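Local atomic coordinates of alpha-glucosidase (Pseudoalteromonas sp. K8, PDB entry 5HQA), a protein that hydrolyses alpha-glucosidic linkages as a chloride-activated family 97 glycoside hydrolase, binding calcium beside the sugar pocket. Residues L38-F48 with Y112-I123. Residues are numbered along the deposited sequence; the frame is centred on the assembly and turned at random.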
loop_
_atom_site.group_PDB
_atom_site.type_symbol
_atom_site.label_atom_id
_atom_site.label_comp_id
_atom_site.label_asym_id
_atom_site.label_seq_id
_atom_site.Cartn_x
_atom_site.Cartn_y
_atom_site.Cartn_z
ATOM N N LEU A 38 -26.609 6.949 5.895
ATOM C CA LEU A 38 -26.447 5.795 5.019
ATOM C C LEU A 38 -27.425 5.917 3.859
ATOM O O LEU A 38 -28.537 6.424 4.038
ATOM C CB LEU A 38 -26.729 4.486 5.768
ATOM C CG LEU A 38 -25.858 4.249 7.002
ATOM C CD1 LEU A 38 -26.443 3.130 7.855
ATOM C CD2 LEU A 38 -24.435 3.927 6.590
ATOM N N GLY A 39 -27.029 5.452 2.673
ATOM C CA GLY A 39 -27.959 5.402 1.558
ATOM C C GLY A 39 -27.293 5.657 0.214
ATOM O O GLY A 39 -26.069 5.692 0.102
ATOM N N PHE A 40 -28.146 5.823 -0.809
ATOM C CA PHE A 40 -27.724 5.990 -2.199
ATOM C C PHE A 40 -28.643 6.956 -2.934
ATOM O O PHE A 40 -29.847 7.017 -2.669
ATOM C CB PHE A 40 -27.768 4.681 -3.010
ATOM C CG PHE A 40 -26.891 3.592 -2.479
ATOM C CD1 PHE A 40 -25.537 3.568 -2.775
ATOM C CD2 PHE A 40 -27.427 2.572 -1.716
ATOM C CE1 PHE A 40 -24.724 2.542 -2.290
ATOM C CE2 PHE A 40 -26.620 1.543 -1.224
ATOM C CZ PHE A 40 -25.271 1.531 -1.511
ATOM N N GLU A 41 -28.063 7.672 -3.902
ATOM C CA GLU A 41 -28.802 8.306 -4.986
ATOM C C GLU A 41 -28.359 7.694 -6.310
ATOM O O GLU A 41 -27.193 7.312 -6.472
ATOM C CB GLU A 41 -28.585 9.828 -5.005
ATOM C CG GLU A 41 -29.152 10.499 -3.772
ATOM C CD GLU A 41 -28.981 12.006 -3.771
ATOM O OE1 GLU A 41 -28.437 12.558 -4.752
ATOM O OE2 GLU A 41 -29.401 12.640 -2.781
ATOM N N PHE A 42 -29.299 7.612 -7.258
ATOM C CA PHE A 42 -29.091 6.985 -8.556
ATOM C C PHE A 42 -29.415 7.984 -9.652
ATOM O O PHE A 42 -30.111 8.974 -9.425
ATOM C CB PHE A 42 -29.979 5.747 -8.745
ATOM C CG PHE A 42 -29.887 4.755 -7.625
ATOM C CD1 PHE A 42 -28.872 3.817 -7.600
ATOM C CD2 PHE A 42 -30.832 4.750 -6.607
ATOM C CE1 PHE A 42 -28.791 2.890 -6.567
ATOM C CE2 PHE A 42 -30.754 3.830 -5.568
ATOM C CZ PHE A 42 -29.734 2.900 -5.551
ATOM N N LYS A 43 -28.919 7.701 -10.857
ATOM C CA LYS A 43 -29.198 8.587 -11.978
ATOM C C LYS A 43 -30.687 8.619 -12.284
ATOM O O LYS A 43 -31.270 9.691 -12.487
ATOM C CB LYS A 43 -28.410 8.152 -13.211
ATOM C CG LYS A 43 -28.744 8.974 -14.439
ATOM C CD LYS A 43 -27.917 8.553 -15.634
ATOM C CE LYS A 43 -28.445 9.208 -16.891
ATOM N NZ LYS A 43 -27.909 8.520 -18.094
ATOM N N GLN A 44 -31.319 7.454 -12.309
ATOM C CA GLN A 44 -32.724 7.357 -12.675
ATOM C C GLN A 44 -33.575 6.711 -11.596
ATOM O O GLN A 44 -34.683 7.178 -11.325
ATOM C CB GLN A 44 -32.859 6.579 -13.996
ATOM C CG GLN A 44 -34.285 6.437 -14.490
ATOM C CD GLN A 44 -34.979 7.779 -14.709
ATOM O OE1 GLN A 44 -34.397 8.713 -15.270
ATOM N NE2 GLN A 44 -36.232 7.878 -14.258
ATOM N N HIS A 45 -33.086 5.653 -10.969
ATOM C CA HIS A 45 -33.825 4.999 -9.901
ATOM C C HIS A 45 -34.122 5.982 -8.769
ATOM O O HIS A 45 -33.367 6.928 -8.524
ATOM C CB HIS A 45 -33.010 3.814 -9.376
ATOM C CG HIS A 45 -33.824 2.802 -8.640
ATOM N ND1 HIS A 45 -34.184 2.957 -7.318
ATOM C CD2 HIS A 45 -34.349 1.619 -9.040
ATOM C CE1 HIS A 45 -34.894 1.909 -6.934
ATOM N NE2 HIS A 45 -35.011 1.086 -7.962
ATOM N N ALA A 46 -35.246 5.759 -8.084
ATOM C CA ALA A 46 -35.584 6.562 -6.914
ATOM C C ALA A 46 -34.550 6.340 -5.805
ATOM O O ALA A 46 -33.962 5.256 -5.704
ATOM C CB ALA A 46 -36.981 6.207 -6.408
ATOM N N PRO A 47 -34.304 7.346 -4.959
ATOM C CA PRO A 47 -33.206 7.237 -3.988
ATOM C C PRO A 47 -33.490 6.261 -2.853
ATOM O O PRO A 47 -34.640 5.996 -2.491
ATOM C CB PRO A 47 -33.064 8.670 -3.454
ATOM C CG PRO A 47 -34.408 9.278 -3.649
ATOM C CD PRO A 47 -34.929 8.681 -4.932
ATOM N N PHE A 48 -32.411 5.716 -2.291
ATOM C CA PHE A 48 -32.468 4.986 -1.021
ATOM C C PHE A 48 -31.969 5.956 0.042
ATOM O O PHE A 48 -30.791 5.984 0.389
ATOM C CB PHE A 48 -31.611 3.719 -1.057
ATOM C CG PHE A 48 -32.223 2.575 -1.816
ATOM C CD1 PHE A 48 -33.431 2.715 -2.478
ATOM C CD2 PHE A 48 -31.584 1.344 -1.855
ATOM C CE1 PHE A 48 -33.994 1.648 -3.177
ATOM C CE2 PHE A 48 -32.144 0.276 -2.543
ATOM C CZ PHE A 48 -33.348 0.431 -3.205
ATOM N N TYR A 112 -23.002 -2.247 2.347
ATOM C CA TYR A 112 -24.397 -2.371 1.959
ATOM C C TYR A 112 -24.584 -3.648 1.167
ATOM O O TYR A 112 -23.718 -4.030 0.373
ATOM C CB TYR A 112 -24.833 -1.206 1.088
ATOM C CG TYR A 112 -24.712 0.180 1.673
ATOM C CD1 TYR A 112 -23.482 0.835 1.737
ATOM C CD2 TYR A 112 -25.849 0.866 2.098
ATOM C CE1 TYR A 112 -23.387 2.138 2.232
ATOM C CE2 TYR A 112 -25.764 2.152 2.595
ATOM C CZ TYR A 112 -24.534 2.787 2.652
ATOM O OH TYR A 112 -24.477 4.074 3.138
ATOM N N GLU A 113 -25.725 -4.293 1.365
ATOM C CA GLU A 113 -26.124 -5.445 0.567
ATOM C C GLU A 113 -27.529 -5.157 0.063
ATOM O O GLU A 113 -28.487 -5.157 0.841
ATOM C CB GLU A 113 -26.044 -6.740 1.382
ATOM C CG GLU A 113 -24.603 -7.023 1.819
ATOM C CD GLU A 113 -24.454 -8.214 2.753
ATOM O OE1 GLU A 113 -25.458 -8.917 3.011
ATOM O OE2 GLU A 113 -23.315 -8.439 3.237
ATOM N N VAL A 114 -27.637 -4.847 -1.225
ATOM C CA VAL A 114 -28.908 -4.488 -1.846
ATOM C C VAL A 114 -29.425 -5.723 -2.579
ATOM O O VAL A 114 -28.800 -6.152 -3.561
ATOM C CB VAL A 114 -28.761 -3.298 -2.800
ATOM C CG1 VAL A 114 -30.123 -2.946 -3.390
ATOM C CG2 VAL A 114 -28.187 -2.116 -2.054
ATOM N N PRO A 115 -30.537 -6.303 -2.156
ATOM C CA PRO A 115 -30.997 -7.564 -2.739
ATOM C C PRO A 115 -31.797 -7.337 -4.013
ATOM O O PRO A 115 -32.226 -6.228 -4.330
ATOM C CB PRO A 115 -31.897 -8.124 -1.639
ATOM C CG PRO A 115 -32.552 -6.875 -1.088
ATOM C CD PRO A 115 -31.438 -5.829 -1.090
ATOM N N LYS A 116 -32.024 -8.438 -4.727
ATOM C CA LYS A 116 -32.949 -8.429 -5.852
ATOM C C LYS A 116 -34.310 -7.902 -5.410
ATOM O O LYS A 116 -34.839 -8.310 -4.371
ATOM C CB LYS A 116 -33.084 -9.844 -6.422
ATOM C CG LYS A 116 -34.053 -9.966 -7.588
ATOM C CD LYS A 116 -34.169 -11.414 -8.037
ATOM C CE LYS A 116 -35.156 -11.562 -9.175
ATOM N NZ LYS A 116 -35.362 -13.003 -9.496
ATOM N N GLN A 117 -34.864 -6.975 -6.193
ATOM C CA GLN A 117 -36.174 -6.417 -5.889
ATOM C C GLN A 117 -36.749 -5.775 -7.139
ATOM O O GLN A 117 -36.016 -5.344 -8.032
ATOM C CB GLN A 117 -36.103 -5.390 -4.759
ATOM C CG GLN A 117 -35.152 -4.252 -5.025
ATOM C CD GLN A 117 -34.800 -3.530 -3.747
ATOM O OE1 GLN A 117 -35.566 -2.697 -3.262
ATOM N NE2 GLN A 117 -33.647 -3.864 -3.177
ATOM N N ALA A 118 -38.078 -5.697 -7.170
ATOM C CA ALA A 118 -38.782 -5.194 -8.341
ATOM C C ALA A 118 -38.325 -3.779 -8.679
ATOM O O ALA A 118 -38.219 -2.920 -7.799
ATOM C CB ALA A 118 -40.290 -5.229 -8.089
ATOM N N GLY A 119 -38.027 -3.550 -9.959
ATOM C CA GLY A 119 -37.596 -2.253 -10.434
ATOM C C GLY A 119 -36.128 -1.943 -10.248
ATOM O O GLY A 119 -35.689 -0.862 -10.660
ATOM N N LEU A 120 -35.354 -2.841 -9.635
ATOM C CA LEU A 120 -33.907 -2.663 -9.478
ATOM C C LEU A 120 -33.230 -3.419 -10.613
ATOM O O LEU A 120 -32.862 -4.585 -10.475
ATOM C CB LEU A 120 -33.422 -3.165 -8.123
ATOM C CG LEU A 120 -31.957 -2.813 -7.836
ATOM C CD1 LEU A 120 -31.853 -1.359 -7.404
ATOM C CD2 LEU A 120 -31.343 -3.745 -6.798
ATOM N N ASN A 121 -33.067 -2.746 -11.749
ATOM C CA ASN A 121 -32.512 -3.389 -12.931
ATOM C C ASN A 121 -31.146 -2.788 -13.234
ATOM O O ASN A 121 -30.241 -2.866 -12.397
ATOM C CB ASN A 121 -33.486 -3.249 -14.093
ATOM C CG ASN A 121 -34.863 -3.759 -13.727
ATOM O OD1 ASN A 121 -35.005 -4.900 -13.274
ATOM N ND2 ASN A 121 -35.880 -2.906 -13.870
ATOM N N ASN A 122 -30.970 -2.190 -14.405
ATOM C CA ASN A 122 -29.697 -1.552 -14.722
ATOM C C ASN A 122 -29.664 -0.215 -14.008
ATOM O O ASN A 122 -30.431 0.690 -14.344
ATOM C CB ASN A 122 -29.532 -1.379 -16.226
ATOM C CG ASN A 122 -29.466 -2.698 -16.943
ATOM O OD1 ASN A 122 -28.666 -3.570 -16.595
ATOM N ND2 ASN A 122 -30.332 -2.871 -17.933
ATOM N N ILE A 123 -28.802 -0.088 -13.008
ATOM C CA ILE A 123 -28.791 1.131 -12.217
ATOM C C ILE A 123 -27.414 1.765 -12.295
ATOM O O ILE A 123 -26.410 1.117 -12.606
ATOM C CB ILE A 123 -29.215 0.894 -10.752
ATOM C CG1 ILE A 123 -28.310 -0.120 -10.075
ATOM C CG2 ILE A 123 -30.658 0.419 -10.681
ATOM C CD1 ILE A 123 -27.387 0.514 -9.102
HETATM O O HOH W 1 -36.522 -0.987 -7.167
#
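The Y112 side chain spans the two facing antiparallel sheets of the N-terminal beta-sandwich, whose family belongs to the galactose-mutarotase clan, and its hydroxyl meets the backbone of 38-48. G39 N donates to Y112 OH (2.9 Å, N-H...O 152°) from near the plane of the ring, and T130 OG1 also hydrogen-bonds this buried hydroxyl. L38 lies at the same end, its CD2 3.5 Å from Y112 OH. F40 comes in over one face of the phenol: the pair is edge-to-face, with centroids 4.5 Å apart and planes inclined at 53°, and F40 CZ sits 3.5 Å above the Y112 ring. F40 reaches that face with CG anti to its own carbonyl carbon (chi1 -60°), while F224 meets its ring edge-to-face from the strand beside V114. A leucine in place of Y112, with neither hydroxyl nor ring, would probably leave G39 N and T130 OG1 without this partner and the F40 edge without an aromatic face to rest on.

Farther toward the loops, the two methyls of V114 divide their work, CG2 lying near F40 CE2 and CG1 at the edge of the F48 ring, 3.9 Å from CE2. F42 sets CE1 against I123 CD1, and the F42 rim also lies over one face of F48.

At the end of the sandwich, H45 closes over the type II turn Q117-L120. Its ND1 donates to A46 O on a carbonyl lone pair, nearly in the ring plane, which fixes the imidazole's rotation. L120 CD1 lies over one face, G119 O sits at the ring edge, and a water in the ring plane joins H45 NE2 (2.7 Å) to A118 O, to which it donates a hydrogen bond.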